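Local atomic coordinates of MIF (Toxoplasma gondii, PDB entry 4DH4), a protein that belongs to the macrophage migration inhibitory factor family and assembles as a trimer of beta-alpha-beta subunits whose sheets continue from one chain into the next. Residues Pro1-Pro13 with Tyr37-Arg49. Residues are numbered along the deposited sequence; the frame is centred on the assembly and turned at random. Where two conformers were deposited one is given.
With SO4 (sulfate ion), chain B.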
loop_
_atom_site.group_PDB
_atom_site.type_symbol
_atom_site.label_atom_id
_atom_site.label_comp_id
_atom_site.label_asym_id
_atom_site.label_seq_id
_atom_site.Cartn_x
_atom_site.Cartn_y
_atom_site.Cartn_z
ATOM N N PRO A 1 -5.016 12.531 8.131
ATOM C CA PRO A 1 -5.575 11.419 7.359
ATOM C C PRO A 1 -4.775 11.190 6.088
ATOM O O PRO A 1 -4.006 12.056 5.671
ATOM C CB PRO A 1 -6.990 11.902 7.010
ATOM C CG PRO A 1 -7.334 12.865 8.082
ATOM C CD PRO A 1 -6.041 13.511 8.531
ATOM N N LYS A 2 -4.958 10.024 5.478
ATOM C CA LYS A 2 -4.242 9.676 4.261
ATOM C C LYS A 2 -5.216 9.004 3.289
ATOM O O LYS A 2 -6.078 8.220 3.700
ATOM C CB LYS A 2 -3.078 8.761 4.631
ATOM C CG LYS A 2 -2.125 8.407 3.532
ATOM C CD LYS A 2 -0.889 7.722 4.109
ATOM C CE LYS A 2 -1.239 6.412 4.845
ATOM N NZ LYS A 2 -0.166 5.395 4.647
ATOM N N CYS A 3 -5.111 9.354 2.013
ATOM C CA CYS A 3 -5.909 8.718 0.973
ATOM C C CYS A 3 -5.036 8.461 -0.249
ATOM O O CYS A 3 -4.521 9.403 -0.858
ATOM C CB CYS A 3 -7.114 9.585 0.599
ATOM S SG CYS A 3 -8.004 9.012 -0.879
ATOM N N MET A 4 -4.873 7.188 -0.595
ATOM C CA MET A 4 -4.052 6.799 -1.736
ATOM C C MET A 4 -4.857 5.994 -2.740
ATOM O O MET A 4 -5.439 4.962 -2.396
ATOM C CB MET A 4 -2.829 6.006 -1.276
ATOM C CG MET A 4 -1.852 6.822 -0.443
ATOM S SD MET A 4 -1.105 8.196 -1.339
ATOM C CE MET A 4 -0.374 7.332 -2.736
ATOM N N ILE A 5 -4.873 6.484 -3.976
ATOM C CA ILE A 5 -5.654 5.900 -5.071
ATOM C C ILE A 5 -4.728 5.121 -6.012
ATOM O O ILE A 5 -3.750 5.670 -6.527
ATOM C CB ILE A 5 -6.370 7.027 -5.871
ATOM C CG1 ILE A 5 -7.313 7.821 -4.957
ATOM C CG2 ILE A 5 -7.098 6.464 -7.112
ATOM C CD1 ILE A 5 -7.771 9.153 -5.535
ATOM N N PHE A 6 -5.042 3.842 -6.218
ATOM C CA PHE A 6 -4.277 2.971 -7.100
ATOM C C PHE A 6 -5.157 2.590 -8.283
ATOM O O PHE A 6 -6.250 2.051 -8.102
ATOM C CB PHE A 6 -3.856 1.691 -6.378
ATOM C CG PHE A 6 -2.904 1.908 -5.237
ATOM C CD1 PHE A 6 -3.381 2.187 -3.957
ATOM C CD2 PHE A 6 -1.528 1.807 -5.436
ATOM C CE1 PHE A 6 -2.500 2.379 -2.897
ATOM C CE2 PHE A 6 -0.631 1.995 -4.382
ATOM C CZ PHE A 6 -1.117 2.283 -3.110
ATOM N N CYS A 7 -4.672 2.858 -9.491
ATOM C CA CYS A 7 -5.485 2.660 -10.690
ATOM C C CYS A 7 -4.580 2.491 -11.916
ATOM O O CYS A 7 -3.534 3.129 -11.989
ATOM C CB CYS A 7 -6.420 3.860 -10.855
ATOM S SG CYS A 7 -7.564 3.764 -12.227
ATOM N N PRO A 8 -4.952 1.598 -12.854
ATOM C CA PRO A 8 -4.133 1.431 -14.065
ATOM C C PRO A 8 -4.221 2.594 -15.065
ATOM O O PRO A 8 -3.369 2.696 -15.957
ATOM C CB PRO A 8 -4.658 0.130 -14.689
ATOM C CG PRO A 8 -5.991 -0.101 -14.102
ATOM C CD PRO A 8 -6.090 0.658 -12.808
ATOM N N VAL A 9 -5.220 3.464 -14.907
ATOM C CA VAL A 9 -5.448 4.577 -15.847
ATOM C C VAL A 9 -4.244 5.527 -15.909
ATOM O O VAL A 9 -3.737 5.982 -14.880
ATOM C CB VAL A 9 -6.762 5.351 -15.530
ATOM C CG1 VAL A 9 -6.853 6.653 -16.327
ATOM C CG2 VAL A 9 -7.991 4.479 -15.803
ATOM N N ALA A 10 -3.782 5.806 -17.128
ATOM C CA ALA A 10 -2.666 6.716 -17.339
ATOM C C ALA A 10 -3.149 8.163 -17.254
ATOM O O ALA A 10 -3.278 8.855 -18.271
ATOM C CB ALA A 10 -1.990 6.435 -18.686
ATOM N N ALA A 11 -3.431 8.612 -16.033
ATOM C CA ALA A 11 -3.961 9.951 -15.804
ATOM C C ALA A 11 -2.896 11.009 -16.023
ATOM O O ALA A 11 -1.756 10.870 -15.569
ATOM C CB ALA A 11 -4.539 10.065 -14.401
ATOM N N THR A 12 -3.276 12.060 -16.745
ATOM C CA THR A 12 -2.424 13.223 -16.926
ATOM C C THR A 12 -2.338 13.939 -15.588
ATOM O O THR A 12 -3.307 13.923 -14.826
ATOM C CB THR A 12 -2.989 14.193 -18.000
ATOM O OG1 THR A 12 -4.315 14.614 -17.642
ATOM C CG2 THR A 12 -3.028 13.516 -19.359
ATOM N N PRO A 13 -1.177 14.547 -15.280
ATOM C CA PRO A 13 -1.041 15.259 -14.015
ATOM C C PRO A 13 -2.186 16.243 -13.731
ATOM O O PRO A 13 -2.466 16.527 -12.568
ATOM C CB PRO A 13 0.293 15.992 -14.179
ATOM C CG PRO A 13 1.079 15.107 -15.074
ATOM C CD PRO A 13 0.073 14.591 -16.062
ATOM N N TYR A 37 -3.664 18.516 7.563
ATOM C CA TYR A 37 -3.256 17.187 8.013
ATOM C C TYR A 37 -3.592 16.088 7.001
ATOM O O TYR A 37 -3.266 14.920 7.215
ATOM C CB TYR A 37 -3.895 16.875 9.368
ATOM C CG TYR A 37 -3.361 17.736 10.487
ATOM C CD1 TYR A 37 -2.171 17.404 11.136
ATOM C CD2 TYR A 37 -4.036 18.886 10.890
ATOM C CE1 TYR A 37 -1.667 18.197 12.162
ATOM C CE2 TYR A 37 -3.546 19.685 11.918
ATOM C CZ TYR A 37 -2.359 19.338 12.545
ATOM O OH TYR A 37 -1.862 20.121 13.563
ATOM N N VAL A 38 -4.230 16.469 5.899
ATOM C CA VAL A 38 -4.676 15.496 4.895
ATOM C C VAL A 38 -3.625 15.297 3.799
ATOM O O VAL A 38 -3.206 16.255 3.158
ATOM C CB VAL A 38 -6.048 15.887 4.294
ATOM C CG1 VAL A 38 -6.459 14.908 3.196
ATOM C CG2 VAL A 38 -7.115 15.931 5.398
ATOM N N MET A 39 -3.205 14.045 3.613
ATOM C CA MET A 39 -2.288 13.668 2.539
ATOM C C MET A 39 -3.031 12.804 1.524
ATOM O O MET A 39 -3.745 11.870 1.898
ATOM C CB MET A 39 -1.077 12.919 3.108
ATOM C CG MET A 39 -0.010 12.537 2.064
ATOM S SD MET A 39 1.514 11.840 2.762
ATOM C CE MET A 39 2.233 13.283 3.567
ATOM N N VAL A 40 -2.868 13.129 0.242
ATOM C CA VAL A 40 -3.529 12.399 -0.836
ATOM C C VAL A 40 -2.538 12.098 -1.973
ATOM O O VAL A 40 -1.616 12.883 -2.234
ATOM C CB VAL A 40 -4.783 13.155 -1.390
ATOM C CG1 VAL A 40 -5.928 13.177 -0.371
ATOM C CG2 VAL A 40 -4.432 14.589 -1.824
ATOM N N GLY A 41 -2.715 10.962 -2.636
ATOM C CA GLY A 41 -1.862 10.642 -3.774
ATOM C C GLY A 41 -2.510 9.742 -4.801
ATOM O O GLY A 41 -3.524 9.090 -4.531
ATOM N N TYR A 42 -1.917 9.734 -5.991
ATOM C CA TYR A 42 -2.331 8.852 -7.071
ATOM C C TYR A 42 -1.149 7.999 -7.487
ATOM O O TYR A 42 -0.032 8.488 -7.636
ATOM C CB TYR A 42 -2.858 9.649 -8.272
ATOM C CG TYR A 42 -3.426 8.788 -9.384
ATOM C CD1 TYR A 42 -2.651 8.438 -10.492
ATOM C CD2 TYR A 42 -4.736 8.326 -9.329
ATOM C CE1 TYR A 42 -3.173 7.646 -11.518
ATOM C CE2 TYR A 42 -5.273 7.542 -10.353
ATOM C CZ TYR A 42 -4.486 7.202 -11.441
ATOM O OH TYR A 42 -5.013 6.425 -12.454
ATOM N N SER A 43 -1.400 6.715 -7.676
ATOM C CA SER A 43 -0.358 5.821 -8.139
ATOM C C SER A 43 -0.888 5.010 -9.308
ATOM O O SER A 43 -1.846 4.247 -9.152
ATOM C CB SER A 43 0.127 4.925 -6.988
ATOM O OG SER A 43 1.043 3.946 -7.459
ATOM N N GLN A 44 -0.290 5.204 -10.489
ATOM C CA GLN A 44 -0.636 4.388 -11.653
ATOM C C GLN A 44 -0.018 3.008 -11.470
ATOM O O GLN A 44 1.210 2.861 -11.419
ATOM C CB GLN A 44 -0.176 5.029 -12.983
ATOM C CG GLN A 44 -0.771 4.334 -14.232
ATOM C CD GLN A 44 -0.131 4.739 -15.561
ATOM O OE1 GLN A 44 0.458 5.813 -15.697
ATOM N NE2 GLN A 44 -0.278 3.878 -16.560
ATOM N N THR A 45 -0.879 2.002 -11.352
ATOM C CA THR A 45 -0.432 0.628 -11.241
ATOM C C THR A 45 -0.094 0.097 -12.634
ATOM O O THR A 45 -0.302 0.786 -13.643
ATOM C CB THR A 45 -1.525 -0.268 -10.599
ATOM O OG1 THR A 45 -2.693 -0.276 -11.432
ATOM C CG2 THR A 45 -1.898 0.244 -9.210
ATOM N N GLY A 46 0.440 -1.120 -12.682
ATOM C CA GLY A 46 0.382 -1.917 -13.899
ATOM C C GLY A 46 -1.051 -2.406 -14.041
ATOM O O GLY A 46 -1.998 -1.723 -13.634
ATOM N N GLN A 47 -1.217 -3.595 -14.596
ATOM C CA GLN A 47 -2.540 -4.153 -14.825
ATOM C C GLN A 47 -3.298 -4.373 -13.524
ATOM O O GLN A 47 -2.703 -4.690 -12.490
ATOM C CB GLN A 47 -2.443 -5.481 -15.570
ATOM C CG GLN A 47 -1.737 -5.397 -16.909
ATOM C CD GLN A 47 -2.113 -6.541 -17.830
ATOM O OE1 GLN A 47 -2.850 -7.457 -17.449
ATOM N NE2 GLN A 47 -1.618 -6.491 -19.056
ATOM N N MET A 48 -4.612 -4.196 -13.598
ATOM C CA MET A 48 -5.509 -4.528 -12.499
ATOM C C MET A 48 -6.724 -5.267 -13.043
ATOM O O MET A 48 -7.221 -4.952 -14.135
ATOM C CB MET A 48 -5.929 -3.266 -11.735
ATOM C CG MET A 48 -4.904 -2.792 -10.692
ATOM S SD MET A 48 -5.443 -1.365 -9.701
ATOM C CE MET A 48 -7.027 -1.933 -9.117
ATOM N N ARG A 49 -7.176 -6.269 -12.298
ATOM C CA ARG A 49 -8.385 -7.010 -12.638
ATOM C C ARG A 49 -9.360 -6.978 -11.469
ATOM O O ARG A 49 -8.947 -6.927 -10.308
ATOM C CB ARG A 49 -8.056 -8.461 -12.992
ATOM C CG ARG A 49 -7.229 -8.615 -14.274
ATOM C CD ARG A 49 -6.703 -10.029 -14.437
ATOM N NE ARG A 49 -7.770 -11.013 -14.593
ATOM C CZ ARG A 49 -8.410 -11.260 -15.734
ATOM N NH1 ARG A 49 -9.363 -12.177 -15.766
ATOM N NH2 ARG A 49 -8.102 -10.592 -16.844
HETATM S S SO4 B . -1.728 2.475 6.943
HETATM O O1 SO4 B . -1.601 3.810 7.529
HETATM O O2 SO4 B . -1.212 2.532 5.583
HETATM O O3 SO4 B . -0.965 1.554 7.762
HETATM O O4 SO4 B . -3.149 2.126 6.930
HETATM O O HOH W 1 -1.241 0.941 -16.181
HETATM O O HOH W 2 -0.595 8.499 -14.463
#
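Tyr42 reaches along one face of the sheet to the loop that follows strand 2-7. Its CG is anti to the backbone N (chi1 -175°), which carries the ring toward Val9. The hydroxyl OH donates to Val9 O at 2.8 Å, and this carbonyl lies at the ring edge, in its plane. Ile5 CG2 touches the ring at CD2 (3.7 Å), Cys7 CB comes against the OH end, and Ala11 CB meets CE1. Beneath the ring, strands 2-7 and 39-44 run parallel, 5° apart. Backbone hydrogen bonds join the two segments from Met39 N to Pro1 O as far as Thr45 N to Cys7 O; in the last, Thr45 N sits above the carbonyl plane. On the other face Met4, in one of two conformers, brings SD to 3.5 Å from Gly41 CA, a contact less certain for that. Phe6 CD2 lies 3.9 Å from Ser43 CB, while Thr45 CG2 sits at the edge of the phenyl ring. Further on, Pro8 crosses Met48 at about a right angle, with Pro8 CD 3.8 Å from Met48 SD. The extended Gln44 passes beside Ala10; its NE2 gives Pro8 O a weak bond, and a water bridges the same two atoms and Thr45 O. The end of the Lys2 side chain leads away from strand 39-44, and Lys2 NZ donates to sulfate O2 at 3.2 Å. The two strands belong to one beta-alpha-beta unit. Its helix 13-31 and helix 70-88 cover the Tyr42 face, and strand 58-65 flanks strand 2-7. Beyond strand 39-44, a strand of the second subunit continues the sheet.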